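Local coordinates for protein pullulanase (PDB 2YOC) that hydrolyses the alpha-1,6-glucosidic linkages of pullulan and related branched dextrins, and is a substrate of the type 2 secretion system, at residues Thr941-Ser946 and Ser1021-Thr1026. Residues are numbered along the deposited sequence; the frame is centred on the assembly and turned at random.
Sequences TELRKS and SAIQQT
The side chains of Leu943 and Ile1023 pass alongside one another, running opposite ways, where helix 927-945, which packs beside the (beta/alpha)8 barrel, meets the short helix 1022-1027 of the C-terminal beta domain. The two helical segments run nearly antiparallel, at 154°, their axes approaching to 10.1 Å. The more buried side faces strand 1050-1057. There the branched end of Leu943 packs against three residues: its CD2 lies 3.9 Å from Ile1023 CG2 and 3.7 Å from Ser1021 CB, its CD1 lies 4.2 Å from Gln1024 CD, and its side chain also touches Val1053. Ser1021, at the N-cap position, has a short side chain, against which CD2 rests. Gln1024 suits a buried place because its amide is tied to the strand, OE1 accepting a hydrogen bond from Val1053 N. The other side is looser and partly open to solvent. Glu942 offers its aliphatic CB to Ile1023 CG2 at 3.8 Å, while its chain is extended beyond CG, on a residue that is partly exposed. The beta-branched Ile1023 serves both sides: CG2, anti to its backbone N, meets Glu942 and Leu943, whereas CD1 reaches Ser946 CB at 3.6 Å. A serine suits Ser946's place, since its hydroxyl turns back to its own chain: Leu943 O accepts from both N and OG of Ser946, with OG 2.8 Å away on a carbonyl lone pair.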
ATOM      1  N   THR B 941       2.089  -3.531  38.042  1.00 57.18           N
ATOM      2  CA  THR B 941       3.512  -3.794  38.214  1.00 56.46           C
ATOM      3  C   THR B 941       3.704  -5.199  38.745  1.00 61.90           C
ATOM      4  O   THR B 941       4.614  -5.904  38.285  1.00 64.08           O
ATOM      5  CB  THR B 941       4.224  -2.697  39.063  1.00 66.49           C
ATOM      6  OG1 THR B 941       3.725  -2.699  40.402  1.00 69.57           O
ATOM      7  CG2 THR B 941       4.151  -1.295  38.444  1.00 58.23           C
ATOM      8  N   GLU B 942       2.836  -5.623  39.690  1.00 57.91           N
ATOM      9  CA  GLU B 942       2.887  -6.971  40.275  1.00 58.59           C
ATOM     10  C   GLU B 942       2.732  -8.010  39.166  1.00 62.43           C
ATOM     11  O   GLU B 942       3.535  -8.952  39.083  1.00 61.71           O
ATOM     12  CB  GLU B 942       1.842  -7.158  41.391  1.00 60.70           C
ATOM     13  CG  GLU B 942       2.233  -6.472  42.694  1.00 74.03           C
ATOM     14  CD  GLU B 942       1.318  -6.667  43.887  1.00 99.81           C
ATOM     15  OE1 GLU B 942       0.372  -5.861  44.073  1.00 87.10           O
ATOM     16  OE2 GLU B 942       1.597  -7.595  44.678  1.00101.22           O
ATOM     17  N   LEU B 943       1.757  -7.773  38.264  1.00 57.48           N
ATOM     18  CA  LEU B 943       1.494  -8.603  37.093  1.00 56.93           C
ATOM     19  C   LEU B 943       2.742  -8.748  36.208  1.00 58.18           C
ATOM     20  O   LEU B 943       3.133  -9.873  35.897  1.00 54.18           O
ATOM     21  CB  LEU B 943       0.315  -8.037  36.286  1.00 57.32           C
ATOM     22  CG  LEU B 943      -1.067  -8.188  36.936  1.00 62.33           C
ATOM     23  CD1 LEU B 943      -2.077  -7.290  36.274  1.00 62.81           C
ATOM     24  CD2 LEU B 943      -1.535  -9.621  36.928  1.00 61.78           C
ATOM     25  N   ARG B 944       3.383  -7.600  35.853  1.00 54.72           N
ATOM     26  CA  ARG B 944       4.609  -7.492  35.040  1.00 52.14           C
ATOM     27  C   ARG B 944       5.698  -8.400  35.600  1.00 56.39           C
ATOM     28  O   ARG B 944       6.365  -9.100  34.826  1.00 57.53           O
ATOM     29  CB  ARG B 944       5.074  -6.027  35.001  1.00 48.80           C
ATOM     30  CG  ARG B 944       6.367  -5.781  34.248  1.00 50.41           C
ATOM     31  CD  ARG B 944       6.550  -4.330  33.900  1.00 52.89           C
ATOM     32  NE  ARG B 944       7.695  -4.123  33.015  1.00 60.31           N
ATOM     33  CZ  ARG B 944       7.640  -4.103  31.686  1.00 71.25           C
ATOM     34  NH1 ARG B 944       6.481  -4.278  31.060  1.00 55.20           N
ATOM     35  NH2 ARG B 944       8.744  -3.898  30.972  1.00 52.51           N
ATOM     36  N   LYS B 945       5.861  -8.414  36.950  1.00 51.05           N
ATOM     37  CA  LYS B 945       6.849  -9.268  37.599  1.00 50.16           C
ATOM     38  C   LYS B 945       6.340 -10.705  37.879  1.00 58.04           C
ATOM     39  O   LYS B 945       7.120 -11.551  38.323  1.00 59.78           O
ATOM     40  CB  LYS B 945       7.478  -8.585  38.839  1.00 51.81           C
ATOM     41  CG  LYS B 945       6.521  -8.171  39.951  1.00 69.37           C
ATOM     42  CD  LYS B 945       7.270  -7.611  41.148  1.00 70.48           C
ATOM     43  CE  LYS B 945       7.157  -8.464  42.384  1.00 77.80           C
ATOM     44  NZ  LYS B 945       6.021  -8.028  43.237  1.00 91.21           N
ATOM     45  N   SER B 946       5.051 -10.995  37.576  1.00 55.14           N
ATOM     46  CA  SER B 946       4.440 -12.303  37.811  1.00 53.78           C
ATOM     47  C   SER B 946       4.787 -13.413  36.821  1.00 57.91           C
ATOM     48  O   SER B 946       4.400 -14.548  37.062  1.00 58.18           O
ATOM     49  CB  SER B 946       2.933 -12.168  37.980  1.00 57.11           C
ATOM     50  OG  SER B 946       2.219 -12.317  36.766  1.00 64.38           O
ATOM     51  N   SER B1021      -5.458 -14.060  36.863  1.00 67.51           N
ATOM     52  CA  SER B1021      -4.265 -14.023  37.696  1.00 67.03           C
ATOM     53  C   SER B1021      -4.622 -13.974  39.188  1.00 72.78           C
ATOM     54  O   SER B1021      -5.548 -13.240  39.592  1.00 71.59           O
ATOM     55  CB  SER B1021      -3.400 -12.815  37.358  1.00 69.73           C
ATOM     56  OG  SER B1021      -2.143 -12.907  38.016  1.00 79.04           O
ATOM     57  N   ALA B1022      -3.863 -14.752  40.003  1.00 68.67           N
ATOM     58  CA  ALA B1022      -4.001 -14.789  41.458  1.00 67.31           C
ATOM     59  C   ALA B1022      -3.864 -13.372  42.006  1.00 70.78           C
ATOM     60  O   ALA B1022      -4.628 -13.005  42.891  1.00 70.88           O
ATOM     61  CB  ALA B1022      -2.934 -15.677  42.059  1.00 67.31           C
ATOM     62  N   ILE B1023      -2.943 -12.557  41.411  1.00 67.09           N
ATOM     63  CA  ILE B1023      -2.679 -11.137  41.709  1.00 66.69           C
ATOM     64  C   ILE B1023      -4.014 -10.357  41.610  1.00 71.96           C
ATOM     65  O   ILE B1023      -4.380  -9.644  42.559  1.00 71.36           O
ATOM     66  CB  ILE B1023      -1.557 -10.561  40.756  1.00 68.79           C
ATOM     67  CG1 ILE B1023      -0.152 -11.155  41.051  1.00 68.70           C
ATOM     68  CG2 ILE B1023      -1.456  -9.042  40.821  1.00 67.99           C
ATOM     69  CD1 ILE B1023       0.217 -12.435  40.322  1.00 75.40           C
ATOM     70  N   GLN B1024      -4.761 -10.562  40.496  1.00 68.79           N
ATOM     71  CA  GLN B1024      -6.048  -9.904  40.261  1.00 70.10           C
ATOM     72  C   GLN B1024      -7.189 -10.463  41.115  1.00 76.28           C
ATOM     73  O   GLN B1024      -8.069  -9.701  41.534  1.00 73.16           O
ATOM     74  CB  GLN B1024      -6.412  -9.915  38.776  1.00 71.27           C
ATOM     75  CG  GLN B1024      -5.688  -8.835  38.000  1.00 77.18           C
ATOM     76  CD  GLN B1024      -5.972  -8.886  36.524  1.00 90.12           C
ATOM     77  OE1 GLN B1024      -5.820  -9.924  35.856  1.00 83.95           O
ATOM     78  NE2 GLN B1024      -6.347  -7.738  35.974  1.00 75.69           N
ATOM     79  N   GLN B1025      -7.166 -11.790  41.372  1.00 77.03           N
ATOM     80  CA  GLN B1025      -8.163 -12.470  42.216  1.00 79.33           C
ATOM     81  C   GLN B1025      -8.038 -12.003  43.672  1.00 83.99           C
ATOM     82  O   GLN B1025      -9.052 -11.757  44.317  1.00 83.34           O
ATOM     83  CB  GLN B1025      -8.041 -14.008  42.122  1.00 81.71           C
ATOM     84  CG  GLN B1025      -8.376 -14.591  40.742  1.00106.38           C
ATOM     85  CD  GLN B1025      -8.603 -16.090  40.775  1.00128.41           C
ATOM     86  OE1 GLN B1025      -9.743 -16.571  40.791  1.00121.27           O
ATOM     87  NE2 GLN B1025      -7.519 -16.865  40.757  1.00126.58           N
ATOM     88  N   THR B1026      -6.796 -11.825  44.166  1.00 82.75           N
ATOM     89  CA  THR B1026      -6.527 -11.326  45.521  1.00 84.26           C
ATOM     90  C   THR B1026      -7.081  -9.900  45.677  1.00 91.21           C
ATOM     91  O   THR B1026      -7.680  -9.586  46.702  1.00 91.86           O
ATOM     92  CB  THR B1026      -5.020 -11.376  45.831  1.00 97.64           C
ATOM     93  OG1 THR B1026      -4.481 -12.635  45.428  1.00100.44           O
ATOM     94  CG2 THR B1026      -4.718 -11.167  47.306  1.00 98.26           C
TER